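Side-chain contacts in UDP-N-acetylenolpyruvoylglucosamine reductase (PDB 3TX1), which probably catalyses the FAD-dependent, NADPH-driven reduction of UDP-N-acetylenolpyruvoylglucosamine to UDP-N-acetylmuramate, a step in building cell-wall peptidoglycan: residues Glu69-Cys74 and Ile79-Leu84; Asn113-Val118 and Leu212-Lys217; Gly148-Ala153 and Leu206-Ser211; Asn294-Val299 and Thr313-Ile318. All coordinates share one frame; numbering follows the deposited sequence.

Contact 1: Glu69-Cys74 and Ile79-Leu84. With FAD (flavin-adenine dinucleotide), chain B.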
# COMPACT_ATOMS: atom_id res chain seq x y z
N GLU A 69 20.92 -9.25 -0.07
CA GLU A 69 22.09 -8.77 0.57
C GLU A 69 21.76 -7.63 1.52
O GLU A 69 22.30 -7.56 2.64
CB GLU A 69 23.10 -8.37 -0.49
CG GLU A 69 23.63 -9.56 -1.27
CD GLU A 69 24.61 -9.15 -2.35
OE1 GLU A 69 24.15 -8.32 -3.17
OE2 GLU A 69 25.80 -9.64 -2.37
N VAL A 70 20.85 -6.77 1.12
CA VAL A 70 20.54 -5.59 1.94
C VAL A 70 19.73 -5.97 3.18
O VAL A 70 20.04 -5.50 4.28
CB VAL A 70 19.86 -4.49 1.09
CG1 VAL A 70 19.44 -3.31 1.93
CG2 VAL A 70 20.81 -4.04 -0.02
N VAL A 71 18.75 -6.85 2.99
CA VAL A 71 17.95 -7.35 4.10
C VAL A 71 18.82 -8.09 5.08
O VAL A 71 18.68 -7.90 6.29
CB VAL A 71 16.84 -8.31 3.63
CG1 VAL A 71 16.26 -9.13 4.78
CG2 VAL A 71 15.75 -7.53 2.97
N ALA A 72 19.72 -8.91 4.58
CA ALA A 72 20.61 -9.65 5.47
C ALA A 72 21.53 -8.70 6.21
O ALA A 72 21.68 -8.80 7.42
CB ALA A 72 21.41 -10.68 4.72
N TYR A 73 22.09 -7.73 5.47
CA TYR A 73 23.02 -6.79 6.05
C TYR A 73 22.39 -6.02 7.20
O TYR A 73 23.01 -5.88 8.27
CB TYR A 73 23.54 -5.82 4.99
CG TYR A 73 24.54 -4.82 5.50
CD1 TYR A 73 25.90 -5.03 5.35
CD2 TYR A 73 24.12 -3.68 6.13
CE1 TYR A 73 26.83 -4.11 5.83
CE2 TYR A 73 25.02 -2.75 6.61
CZ TYR A 73 26.37 -2.96 6.46
OH TYR A 73 27.25 -2.01 6.95
N CYS A 74 21.17 -5.53 6.98
CA CYS A 74 20.45 -4.76 8.00
C CYS A 74 20.08 -5.60 9.20
O CYS A 74 20.15 -5.10 10.36
CB CYS A 74 19.21 -4.12 7.43
SG CYS A 74 19.66 -2.77 6.33
N ILE A 79 19.98 -3.08 12.10
CA ILE A 79 19.48 -1.80 11.57
C ILE A 79 18.00 -1.95 11.20
O ILE A 79 17.66 -2.77 10.32
CB ILE A 79 20.24 -1.38 10.28
CG1 ILE A 79 21.75 -1.31 10.53
CG2 ILE A 79 19.68 -0.07 9.73
CD1 ILE A 79 22.58 -1.16 9.27
N PRO A 80 17.10 -1.22 11.91
CA PRO A 80 15.67 -1.25 11.56
C PRO A 80 15.49 -1.11 10.06
O PRO A 80 16.16 -0.28 9.43
CB PRO A 80 15.09 -0.03 12.30
CG PRO A 80 16.24 0.60 13.04
CD PRO A 80 17.33 -0.43 13.13
N LEU A 81 14.65 -1.94 9.47
CA LEU A 81 14.45 -1.90 8.04
C LEU A 81 12.96 -1.71 7.70
O LEU A 81 12.10 -2.30 8.33
CB LEU A 81 14.98 -3.21 7.44
CG LEU A 81 14.52 -3.73 6.05
CD1 LEU A 81 15.39 -3.27 4.88
CD2 LEU A 81 14.54 -5.25 6.15
N THR A 82 12.66 -0.89 6.70
CA THR A 82 11.27 -0.71 6.33
C THR A 82 11.13 -0.95 4.85
O THR A 82 12.01 -0.59 4.06
CB THR A 82 10.74 0.72 6.59
OG1 THR A 82 11.22 1.24 7.84
CG2 THR A 82 9.17 0.73 6.54
N ILE A 83 10.00 -1.54 4.47
CA ILE A 83 9.70 -1.74 3.09
C ILE A 83 8.64 -0.77 2.73
O ILE A 83 7.60 -0.74 3.38
CB ILE A 83 9.04 -3.09 2.85
CG1 ILE A 83 9.84 -4.13 3.60
CG2 ILE A 83 8.97 -3.36 1.35
CD1 ILE A 83 11.29 -4.10 3.20
N LEU A 84 8.90 0.01 1.69
CA LEU A 84 7.93 0.95 1.20
C LEU A 84 7.46 0.55 -0.21
O LEU A 84 8.26 0.38 -1.11
CB LEU A 84 8.55 2.34 1.16
CG LEU A 84 7.80 3.42 0.39
CD1 LEU A 84 6.64 4.00 1.19
CD2 LEU A 84 8.80 4.50 0.01
PA FAD B . 2.33 1.03 1.01
O1A FAD B . 3.62 1.47 0.41
O2A FAD B . 1.29 2.05 1.37
O5B FAD B . 2.63 0.27 2.39
C5B FAD B . 1.57 -0.62 2.75
C4B FAD B . 2.02 -1.67 3.74
O4B FAD B . 2.52 -2.81 3.06
C3B FAD B . 3.11 -1.25 4.71
O3B FAD B . 2.95 -2.09 5.88
C2B FAD B . 4.36 -1.69 3.94
O2B FAD B . 5.58 -1.89 4.68
C1B FAD B . 3.89 -3.02 3.41
N9A FAD B . 4.56 -3.33 2.16
C8A FAD B . 4.62 -2.59 1.05
N7A FAD B . 5.28 -3.29 0.08
C5A FAD B . 5.64 -4.50 0.57
C6A FAD B . 6.38 -5.71 0.12
N6A FAD B . 6.92 -5.84 -1.12
N1A FAD B . 6.50 -6.72 1.01
C2A FAD B . 5.99 -6.67 2.23
N3A FAD B . 5.35 -5.61 2.73
C4A FAD B . 5.14 -4.51 1.96
N1 FAD B . -7.04 -0.78 -0.38
C2 FAD B . -7.96 -1.75 -0.58
O2 FAD B . -7.79 -2.86 -0.06
N3 FAD B . -9.06 -1.60 -1.33
C4 FAD B . -9.38 -0.46 -1.94
O4 FAD B . -10.44 -0.35 -2.60
C4X FAD B . -8.42 0.64 -1.78
N5 FAD B . -8.65 1.81 -2.36
C5X FAD B . -7.81 2.84 -2.25
C6 FAD B . -8.12 4.02 -2.91
C7 FAD B . -7.28 5.10 -2.84
C7M FAD B . -7.63 6.38 -3.54
C8 FAD B . -6.03 4.94 -2.05
C8M FAD B . -5.07 6.06 -1.91
C9 FAD B . -5.73 3.78 -1.40
C9A FAD B . -6.59 2.71 -1.47
N10 FAD B . -6.29 1.48 -0.82
C10 FAD B . -7.21 0.42 -0.96
C1' FAD B . -5.07 1.34 -0.01
C2' FAD B . -3.90 0.83 -0.82
O2' FAD B . -4.16 1.01 -2.21
C3' FAD B . -3.67 -0.65 -0.59
O3' FAD B . -3.54 -0.82 0.81
C4' FAD B . -2.40 -1.09 -1.31
O4' FAD B . -2.41 -2.51 -1.56
C5' FAD B . -1.14 -0.66 -0.59
O5' FAD B . -0.11 -0.63 -1.55
P FAD B . 1.27 0.12 -1.36
O1P FAD B . 2.20 -0.56 -2.30
O2P FAD B . 0.93 1.56 -1.53
O3P FAD B . 1.67 -0.12 0.14

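Contact 2: Asn113-Val118 and Leu212-Lys217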
# COMPACT_ATOMS: atom_id res chain seq x y z
N ASN A 113 1.11 -17.22 -17.52
CA ASN A 113 1.49 -18.61 -17.27
C ASN A 113 0.27 -19.55 -17.21
O ASN A 113 -0.14 -19.97 -16.13
CB ASN A 113 2.25 -18.65 -15.94
CG ASN A 113 2.50 -20.05 -15.45
OD1 ASN A 113 2.47 -21.03 -16.23
ND2 ASN A 113 2.73 -20.17 -14.13
N ASN A 114 -0.25 -19.93 -18.38
CA ASN A 114 -1.54 -20.66 -18.54
C ASN A 114 -2.63 -19.81 -17.87
O ASN A 114 -2.72 -18.62 -18.17
CB ASN A 114 -1.48 -22.17 -18.13
CG ASN A 114 -2.18 -22.50 -16.81
OD1 ASN A 114 -1.76 -22.08 -15.72
ND2 ASN A 114 -3.23 -23.34 -16.89
N THR A 115 -3.42 -20.37 -16.96
CA THR A 115 -4.49 -19.62 -16.29
C THR A 115 -3.95 -18.78 -15.10
O THR A 115 -4.70 -18.06 -14.41
CB THR A 115 -5.66 -20.53 -15.84
OG1 THR A 115 -5.18 -21.52 -14.93
CG2 THR A 115 -6.34 -21.23 -17.04
N GLN A 116 -2.63 -18.82 -14.89
CA GLN A 116 -2.00 -18.13 -13.76
C GLN A 116 -1.18 -16.89 -14.07
O GLN A 116 -0.42 -16.84 -15.06
CB GLN A 116 -1.15 -19.11 -12.95
CG GLN A 116 -1.97 -20.13 -12.19
CD GLN A 116 -1.13 -20.94 -11.21
OE1 GLN A 116 0.10 -20.85 -11.19
NE2 GLN A 116 -1.80 -21.73 -10.38
N ILE A 117 -1.32 -15.90 -13.19
CA ILE A 117 -0.56 -14.67 -13.30
C ILE A 117 0.55 -14.48 -12.24
O ILE A 117 0.31 -14.63 -11.03
CB ILE A 117 -1.50 -13.44 -13.45
CG1 ILE A 117 -2.05 -13.41 -14.89
CG2 ILE A 117 -0.74 -12.15 -13.17
CD1 ILE A 117 -3.12 -12.37 -15.14
N VAL A 118 1.76 -14.23 -12.72
CA VAL A 118 2.93 -13.97 -11.87
C VAL A 118 3.37 -12.54 -12.06
O VAL A 118 3.61 -12.11 -13.20
CB VAL A 118 4.12 -14.96 -12.09
CG1 VAL A 118 5.45 -14.23 -12.28
CG2 VAL A 118 4.20 -15.96 -10.94
N LEU A 212 -6.09 -17.75 -11.60
CA LEU A 212 -7.31 -17.24 -12.17
C LEU A 212 -8.07 -18.27 -13.00
O LEU A 212 -7.64 -19.38 -13.17
CB LEU A 212 -7.04 -15.98 -12.98
CG LEU A 212 -6.18 -14.89 -12.37
CD1 LEU A 212 -6.09 -13.68 -13.26
CD2 LEU A 212 -6.56 -14.53 -10.95
N ALA A 213 -9.21 -17.89 -13.50
CA ALA A 213 -9.97 -18.79 -14.37
C ALA A 213 -10.25 -18.15 -15.75
O ALA A 213 -10.41 -16.93 -15.86
CB ALA A 213 -11.25 -19.21 -13.68
N LEU A 214 -10.29 -18.97 -16.80
CA LEU A 214 -10.64 -18.47 -18.14
C LEU A 214 -12.13 -18.12 -18.28
O LEU A 214 -13.00 -18.87 -17.87
CB LEU A 214 -10.13 -19.37 -19.26
CG LEU A 214 -8.65 -19.12 -19.61
CD1 LEU A 214 -8.10 -20.30 -20.39
CD2 LEU A 214 -8.41 -17.81 -20.36
N GLU A 215 -12.37 -16.94 -18.85
CA GLU A 215 -13.68 -16.36 -19.03
C GLU A 215 -13.62 -15.26 -20.09
O GLU A 215 -12.58 -14.62 -20.28
CB GLU A 215 -14.21 -15.85 -17.69
CG GLU A 215 -15.61 -15.28 -17.71
CD GLU A 215 -16.10 -14.83 -16.34
OE1 GLU A 215 -15.33 -14.92 -15.35
OE2 GLU A 215 -17.27 -14.37 -16.27
N GLU A 216 -14.74 -15.04 -20.77
CA GLU A 216 -14.81 -14.07 -21.86
C GLU A 216 -14.40 -12.67 -21.47
O GLU A 216 -14.65 -12.23 -20.35
CB GLU A 216 -16.18 -14.08 -22.51
CG GLU A 216 -16.38 -15.36 -23.30
CD GLU A 216 -17.81 -15.62 -23.69
OE1 GLU A 216 -18.73 -14.98 -23.11
OE2 GLU A 216 -18.02 -16.49 -24.56
N LYS A 217 -13.71 -12.01 -22.39
CA LYS A 217 -13.27 -10.62 -22.25
C LYS A 217 -14.43 -9.69 -21.88
O LYS A 217 -14.34 -8.90 -20.93
CB LYS A 217 -12.71 -10.16 -23.58
CG LYS A 217 -11.32 -10.63 -23.88
CD LYS A 217 -10.35 -9.57 -23.43
CE LYS A 217 -10.64 -8.29 -24.16
NZ LYS A 217 -9.38 -7.54 -24.31

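Contact 3: Gly148-Ala153 and Leu206-Ser211. With FAD (flavin-adenine dinucleotide), chain B.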
# COMPACT_ATOMS: atom_id res chain seq x y z
N GLY A 148 -1.34 1.32 -5.67
CA GLY A 148 -0.29 0.64 -4.93
C GLY A 148 0.40 -0.51 -5.63
O GLY A 148 0.06 -0.87 -6.75
N SER A 149 1.36 -1.10 -4.91
CA SER A 149 2.17 -2.17 -5.44
C SER A 149 1.63 -3.54 -5.06
O SER A 149 0.88 -3.67 -4.09
CB SER A 149 3.60 -2.06 -4.86
OG SER A 149 3.70 -2.67 -3.55
N ILE A 150 2.11 -4.56 -5.77
CA ILE A 150 1.76 -5.96 -5.48
C ILE A 150 2.24 -6.34 -4.08
O ILE A 150 1.54 -7.03 -3.34
CB ILE A 150 2.35 -6.94 -6.51
CG1 ILE A 150 1.59 -6.82 -7.83
CG2 ILE A 150 2.24 -8.37 -6.01
CD1 ILE A 150 0.11 -7.21 -7.76
N GLY A 151 3.42 -5.86 -3.71
CA GLY A 151 3.92 -6.14 -2.39
C GLY A 151 2.98 -5.61 -1.34
O GLY A 151 2.78 -6.25 -0.32
N GLY A 152 2.42 -4.43 -1.57
CA GLY A 152 1.52 -3.79 -0.58
C GLY A 152 0.23 -4.57 -0.55
O GLY A 152 -0.33 -4.87 0.52
N ALA A 153 -0.22 -4.94 -1.75
CA ALA A 153 -1.42 -5.76 -1.89
C ALA A 153 -1.34 -7.05 -1.07
O ALA A 153 -2.27 -7.35 -0.32
CB ALA A 153 -1.68 -6.09 -3.35
N LEU A 206 8.51 -10.60 -2.80
CA LEU A 206 9.24 -10.35 -4.05
C LEU A 206 8.40 -10.54 -5.33
O LEU A 206 8.53 -9.79 -6.29
CB LEU A 206 10.51 -11.15 -4.13
CG LEU A 206 11.52 -10.79 -3.05
CD1 LEU A 206 12.67 -11.79 -3.08
CD2 LEU A 206 12.04 -9.38 -3.23
N ASP A 207 7.56 -11.58 -5.37
CA ASP A 207 6.62 -11.73 -6.49
C ASP A 207 5.43 -12.55 -6.05
O ASP A 207 5.49 -13.24 -5.03
CB ASP A 207 7.28 -12.25 -7.79
CG ASP A 207 7.88 -13.63 -7.64
OD1 ASP A 207 9.08 -13.83 -7.98
OD2 ASP A 207 7.16 -14.51 -7.13
N ALA A 208 4.34 -12.44 -6.79
CA ALA A 208 3.10 -13.12 -6.43
C ALA A 208 2.46 -13.91 -7.60
O ALA A 208 2.59 -13.51 -8.78
CB ALA A 208 2.10 -12.12 -5.86
N THR A 209 1.82 -15.03 -7.26
CA THR A 209 1.14 -15.88 -8.26
C THR A 209 -0.34 -15.97 -7.96
O THR A 209 -0.75 -16.47 -6.89
CB THR A 209 1.63 -17.35 -8.25
OG1 THR A 209 3.02 -17.42 -8.57
CG2 THR A 209 0.89 -18.12 -9.29
N PHE A 210 -1.16 -15.51 -8.90
CA PHE A 210 -2.61 -15.57 -8.74
C PHE A 210 -3.24 -16.67 -9.62
O PHE A 210 -2.95 -16.75 -10.83
CB PHE A 210 -3.21 -14.24 -9.10
CG PHE A 210 -2.51 -13.06 -8.49
CD1 PHE A 210 -1.62 -12.30 -9.24
CD2 PHE A 210 -2.80 -12.66 -7.18
CE1 PHE A 210 -1.00 -11.19 -8.70
CE2 PHE A 210 -2.19 -11.55 -6.63
CZ PHE A 210 -1.29 -10.82 -7.39
N SER A 211 -4.06 -17.54 -9.01
CA SER A 211 -4.79 -18.62 -9.70
C SER A 211 -6.09 -18.10 -10.34
O SER A 211 -7.12 -18.05 -9.68
CB SER A 211 -5.18 -19.71 -8.71
OG SER A 211 -4.15 -20.65 -8.53
PA FAD B . 2.33 1.03 1.01
O1A FAD B . 3.62 1.47 0.41
O2A FAD B . 1.29 2.05 1.37
O5B FAD B . 2.63 0.27 2.39
C5B FAD B . 1.57 -0.62 2.75
C4B FAD B . 2.02 -1.67 3.74
O4B FAD B . 2.52 -2.81 3.06
C3B FAD B . 3.11 -1.25 4.71
O3B FAD B . 2.95 -2.09 5.88
C2B FAD B . 4.36 -1.69 3.94
O2B FAD B . 5.58 -1.89 4.68
C1B FAD B . 3.89 -3.02 3.41
N9A FAD B . 4.56 -3.33 2.16
C8A FAD B . 4.62 -2.59 1.05
N7A FAD B . 5.28 -3.29 0.08
C5A FAD B . 5.64 -4.50 0.57
C6A FAD B . 6.38 -5.71 0.12
N6A FAD B . 6.92 -5.84 -1.12
N1A FAD B . 6.50 -6.72 1.01
C2A FAD B . 5.99 -6.67 2.23
N3A FAD B . 5.35 -5.61 2.73
C4A FAD B . 5.14 -4.51 1.96
N1 FAD B . -7.04 -0.78 -0.38
C2 FAD B . -7.96 -1.75 -0.58
O2 FAD B . -7.79 -2.86 -0.06
N3 FAD B . -9.06 -1.60 -1.33
C4 FAD B . -9.38 -0.46 -1.94
O4 FAD B . -10.44 -0.35 -2.60
C4X FAD B . -8.42 0.64 -1.78
N5 FAD B . -8.65 1.81 -2.36
C5X FAD B . -7.81 2.84 -2.25
C6 FAD B . -8.12 4.02 -2.91
C7 FAD B . -7.28 5.10 -2.84
C7M FAD B . -7.63 6.38 -3.54
C8 FAD B . -6.03 4.94 -2.05
C8M FAD B . -5.07 6.06 -1.91
C9 FAD B . -5.73 3.78 -1.40
C9A FAD B . -6.59 2.71 -1.47
N10 FAD B . -6.29 1.48 -0.82
C10 FAD B . -7.21 0.42 -0.96
C1' FAD B . -5.07 1.34 -0.01
C2' FAD B . -3.90 0.83 -0.82
O2' FAD B . -4.16 1.01 -2.21
C3' FAD B . -3.67 -0.65 -0.59
O3' FAD B . -3.54 -0.82 0.81
C4' FAD B . -2.40 -1.09 -1.31
O4' FAD B . -2.41 -2.51 -1.56
C5' FAD B . -1.14 -0.66 -0.59
O5' FAD B . -0.11 -0.63 -1.55
P FAD B . 1.27 0.12 -1.36
O1P FAD B . 2.20 -0.56 -2.30
O2P FAD B . 0.93 1.56 -1.53
O3P FAD B . 1.67 -0.12 0.14

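Contact 4: Asn294-Val299 and Thr313-Ile318. With SO4 (sulfate ion), chain E.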
# COMPACT_ATOMS: atom_id res chain seq x y z
N ASN A 294 -2.58 15.59 12.17
CA ASN A 294 -3.37 16.55 12.89
C ASN A 294 -4.84 16.44 12.52
O ASN A 294 -5.72 16.46 13.37
CB ASN A 294 -2.79 17.96 12.71
CG ASN A 294 -1.63 18.27 13.70
OD1 ASN A 294 -0.72 19.04 13.40
ND2 ASN A 294 -1.68 17.66 14.90
N LEU A 295 -5.13 16.29 11.24
CA LEU A 295 -6.51 16.14 10.87
C LEU A 295 -7.06 14.78 11.33
O LEU A 295 -8.18 14.69 11.87
CB LEU A 295 -6.69 16.36 9.37
CG LEU A 295 -8.10 16.47 8.82
CD1 LEU A 295 -8.94 17.31 9.77
CD2 LEU A 295 -8.02 17.06 7.42
N ILE A 296 -6.25 13.73 11.20
CA ILE A 296 -6.69 12.44 11.66
C ILE A 296 -7.05 12.52 13.14
O ILE A 296 -8.13 12.10 13.54
CB ILE A 296 -5.62 11.37 11.46
CG1 ILE A 296 -5.45 11.06 9.96
CG2 ILE A 296 -6.00 10.10 12.21
CD1 ILE A 296 -4.40 9.97 9.70
N ALA A 297 -6.19 13.09 13.96
CA ALA A 297 -6.49 13.13 15.39
C ALA A 297 -7.71 14.00 15.73
O ALA A 297 -8.52 13.66 16.62
CB ALA A 297 -5.27 13.56 16.17
N TYR A 298 -7.88 15.09 15.01
CA TYR A 298 -8.99 15.95 15.29
C TYR A 298 -10.33 15.28 14.93
O TYR A 298 -11.34 15.43 15.63
CB TYR A 298 -8.77 17.27 14.59
CG TYR A 298 -9.84 18.29 14.79
CD1 TYR A 298 -9.78 19.21 15.85
CD2 TYR A 298 -10.88 18.40 13.86
CE1 TYR A 298 -10.76 20.20 16.00
CE2 TYR A 298 -11.87 19.37 14.00
CZ TYR A 298 -11.81 20.25 15.06
OH TYR A 298 -12.81 21.16 15.14
N VAL A 299 -10.33 14.51 13.85
CA VAL A 299 -11.50 13.77 13.45
C VAL A 299 -11.79 12.71 14.49
O VAL A 299 -12.90 12.64 15.02
CB VAL A 299 -11.29 13.10 12.08
CG1 VAL A 299 -12.29 11.97 11.87
CG2 VAL A 299 -11.34 14.12 10.96
N THR A 313 -7.43 3.90 12.79
CA THR A 313 -6.90 4.08 11.46
C THR A 313 -6.72 2.74 10.71
O THR A 313 -6.38 1.72 11.30
CB THR A 313 -5.55 4.81 11.50
OG1 THR A 313 -4.68 4.13 12.39
CG2 THR A 313 -5.70 6.22 12.00
N GLU A 314 -7.01 2.75 9.42
CA GLU A 314 -6.74 1.62 8.57
C GLU A 314 -5.34 1.90 8.02
O GLU A 314 -4.45 1.06 8.14
CB GLU A 314 -7.81 1.49 7.47
CG GLU A 314 -7.40 0.90 6.11
CD GLU A 314 -7.06 -0.60 6.09
OE1 GLU A 314 -7.22 -1.25 5.02
OE2 GLU A 314 -6.61 -1.14 7.12
N VAL A 315 -5.13 3.09 7.49
CA VAL A 315 -3.84 3.54 6.97
C VAL A 315 -2.69 3.38 8.01
O VAL A 315 -2.88 3.64 9.22
CB VAL A 315 -3.98 5.01 6.57
CG1 VAL A 315 -4.15 5.90 7.81
CG2 VAL A 315 -2.77 5.47 5.78
N LYS A 316 -1.50 2.97 7.56
CA LYS A 316 -0.34 2.75 8.46
C LYS A 316 0.32 4.05 8.79
O LYS A 316 0.46 4.91 7.91
CB LYS A 316 0.77 1.89 7.83
CG LYS A 316 0.38 0.53 7.30
CD LYS A 316 -0.09 -0.37 8.42
CE LYS A 316 -0.59 -1.67 7.79
NZ LYS A 316 -1.12 -2.63 8.82
N ILE A 317 0.81 4.14 10.03
CA ILE A 317 1.49 5.31 10.55
C ILE A 317 2.92 4.95 10.91
O ILE A 317 3.12 4.08 11.76
CB ILE A 317 0.77 5.83 11.83
CG1 ILE A 317 -0.44 6.69 11.46
CG2 ILE A 317 1.71 6.65 12.72
CD1 ILE A 317 -1.67 5.92 11.05
N ILE A 318 3.91 5.61 10.30
CA ILE A 318 5.33 5.29 10.56
C ILE A 318 6.28 6.49 10.51
O ILE A 318 5.99 7.50 9.84
CB ILE A 318 5.88 4.21 9.60
CG1 ILE A 318 5.82 4.73 8.16
CG2 ILE A 318 5.16 2.88 9.77
CD1 ILE A 318 6.60 3.91 7.17
S SO4 E . 1.97 -4.57 9.84
O1 SO4 E . 2.73 -5.81 9.56
O2 SO4 E . 0.56 -4.74 9.39
O3 SO4 E . 2.02 -4.27 11.29
O4 SO4 E . 2.57 -3.42 9.12

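Contact 1: Glu69-Cys74 and Ile79-Leu84
Cys74, Val71 and Tyr73 pack against Ile79 and Leu81 in the second half of a beta-alpha-beta crossover in the FAD-binding domain. Strand 54-60 leads into helix 64-76, and the chain returns in strand 81-84. Strand 100-103 lies between these two parallel strands. The contact sits where the helix ends and the chain turns back into the sheet. One backbone bond ties this turn: Ile79 N donates to Cys74 O at 2.7 Å. The donor lies in the carbonyl plane, and the N-H...O angle is 147°. The CB of Cys74 points toward the returning chain. It lies 4.1 Å from Ile79 CB and 4.3 Å from Leu81 CB. Ile79 CD1 comes obliquely to the Tyr73 ring, 3.9 Å from CE2. Tyr73 CG is anti to the backbone N (chi1 -179°), which puts the ring within its reach. Val71 and Cys74 also reach strand 100-103, at Leu102 and Val100, so the helix covers both strands. Further along strand 81-84 the chain meets the cofactor. Ile83 O accepts a hydrogen bond from the ribose hydroxyl O2B of FAD at 2.7 Å, and Ile83 CG2 lies near the adenine. On the helix side, Val71 CG2 meets Leu81 CD2 at 4.1 Å, the two side chains crossing at about a right angle.

Contact 2: Asn113-Val118 and Leu212-Lys217
Thr115 O accepts the one hydrogen bond between these segments, from Leu212 N at 3.2 Å. The bond is bent: the N-H...O angle is 138°, and the donor is tilted 33° from the carbonyl plane. It joins the tip of a beta hairpin to the end of a long neighbouring strand. The hairpin is made of strands 110-113 and 116-120, linked by a type II' turn from Asn113 to Gln116. Gln116 N closes that turn on Asn113 O at 3.0 Å. Strand 116-120 runs antiparallel to strand 204-214, and Ile117 pairs with Phe210 by backbone bonds two residues further in. Thr115 and Leu212 therefore carry the pairing out toward the rim of the sheet, where the last residues of strand 204-214, about 213-214, are only weakly bonded. Apolar side chains pack nearby. Thr115 turns OG1 between its backbone N and carbonyl carbon (chi1 60°). This directs its methyl CG2 to Leu214, with CG2 to CD1 at 3.9 Å. That pair lies toward the exposed end. Inward, the packing is buried: Ile117 and Leu212 both reach Leu137 of strand 137-138 and Ala132 of helix 125-134, so the helix covers this face of the sheet. Leu214 rests on Ser136 as well. The contact is plain structural packing, far from the cofactor and the predicted active site. Under the helix, the ends of two branched side chains meet, with Ile117 CD1 3.8 Å from Leu212 CD1.

Contact 3: Gly148-Ala153 and Leu206-Ser211
The first turn of helix 150-156 lies over residues 206-211 of strand 204-214, with the CA atoms of Ile150 and Ala208 7.3 Å apart. This is helix-on-sheet packing in the FAD-binding domain, at the glycine-rich loop and helix start that help hold the cofactor pyrophosphate. Ile150 carries the contact from the helix side. Its CG2 is anti to the backbone N and drops onto Ala208 CB at 3.8 Å. The other branch ends in CD1, which approaches Phe210 from the opposite direction. CD1 meets the ring at its edge, near the ring plane, 3.9 Å from CZ. Ala208 and Phe210 are two residues apart on the strand, so both point to the same face. Thr128 of helix 125-134 touches both Ile150 and Phe210 and shares this buried layer. Asp207 OD2 is hydrogen-bonded to Thr173 OG1; Leu206 and Asp207 form a classic beta bulge opposite Thr173.

The other side of the helix start faces FAD. Ser149 is the N-cap. Its OG accepts from Gly152 N at 2.9 Å, and the same hydroxyl donates to the phosphate oxygen O1P at 2.9 Å. The phosphate lies beside the first turn of the helix. Gly148, Gly151 and Gly152 carry no side chains, which lets the cofactor lie close to their backbone; Gly151 CA, for example, approaches the adenine N6A. O1P is held twice by one residue, because Ser149 N also donates to it at 2.8 Å with a nearly straight N-H...O angle of 164°.

Contact 4: Asn294-Val299 and Thr313-Ile318
Ile296 reaches from its helix to Thr313 and Val315 on the chain that leads into the last strand. Its methyl CG2 meets Thr313 CG2 at 3.9 Å, and the two side chains cross at about a right angle. The other branch extends to CD1, which lies a looser 4.5 Å from Val315 CG1. Thr313 is turned so that OG1 sits between its backbone N and carbonyl carbon (chi1 53°). The methyl, anti to the carbonyl carbon, is thereby left to face Ile296. The contact is purely apolar. Ile296 also touches Ile91 of strand 90-92 and Ile281 of strand 281-283. Val315 is backed by Cys242.

The two segments belong to the MurB C-terminal domain. Leu295 of helix 289-307 touches strands 271-273 and 281-283, and Val299 touches 271-273. Strand 316-318 pairs in parallel with strand 90-92 of the FAD-binding part. Lys316 and Ile318 make the backbone bonds of that pairing with Ile91. This links the C-terminal part to the FAD-binding part, close to the predicted active-site residues. Glu314, between the two contact residues, is one of these, and its side chain touches Arg194, another. Its backbone is bonded to that of Val245. The Val315 side chain lies about 8 Å from that of Ser244, the predicted proton donor, and about 7 Å from FAD. Lys316 touches FAD, and its NZ donates at 2.8 Å to O2 of a sulfate ion, probably from the crystallisation liquor.

Contacts 3 and 4 are buried, while contacts 1 and 2 are only partly so. Contacts 2 and 3 share strand 204-214 and adjoin along it. Contact 2 holds the outer end of that sheet, and contact 3 packs its inner part on the helix whose start binds the cofactor. Contacts 1 and 3 do not touch, yet both reach FAD: one at the ribose, the other at the phosphate. Contact 4 belongs to the other domain and packs on contact 1 through Ile318 and Thr82. Backbone bonds join the segments of contacts 1 and 2. Contacts 3 and 4 rest on apolar side chains; Ser149 and Lys316, beside them, bond to ligands.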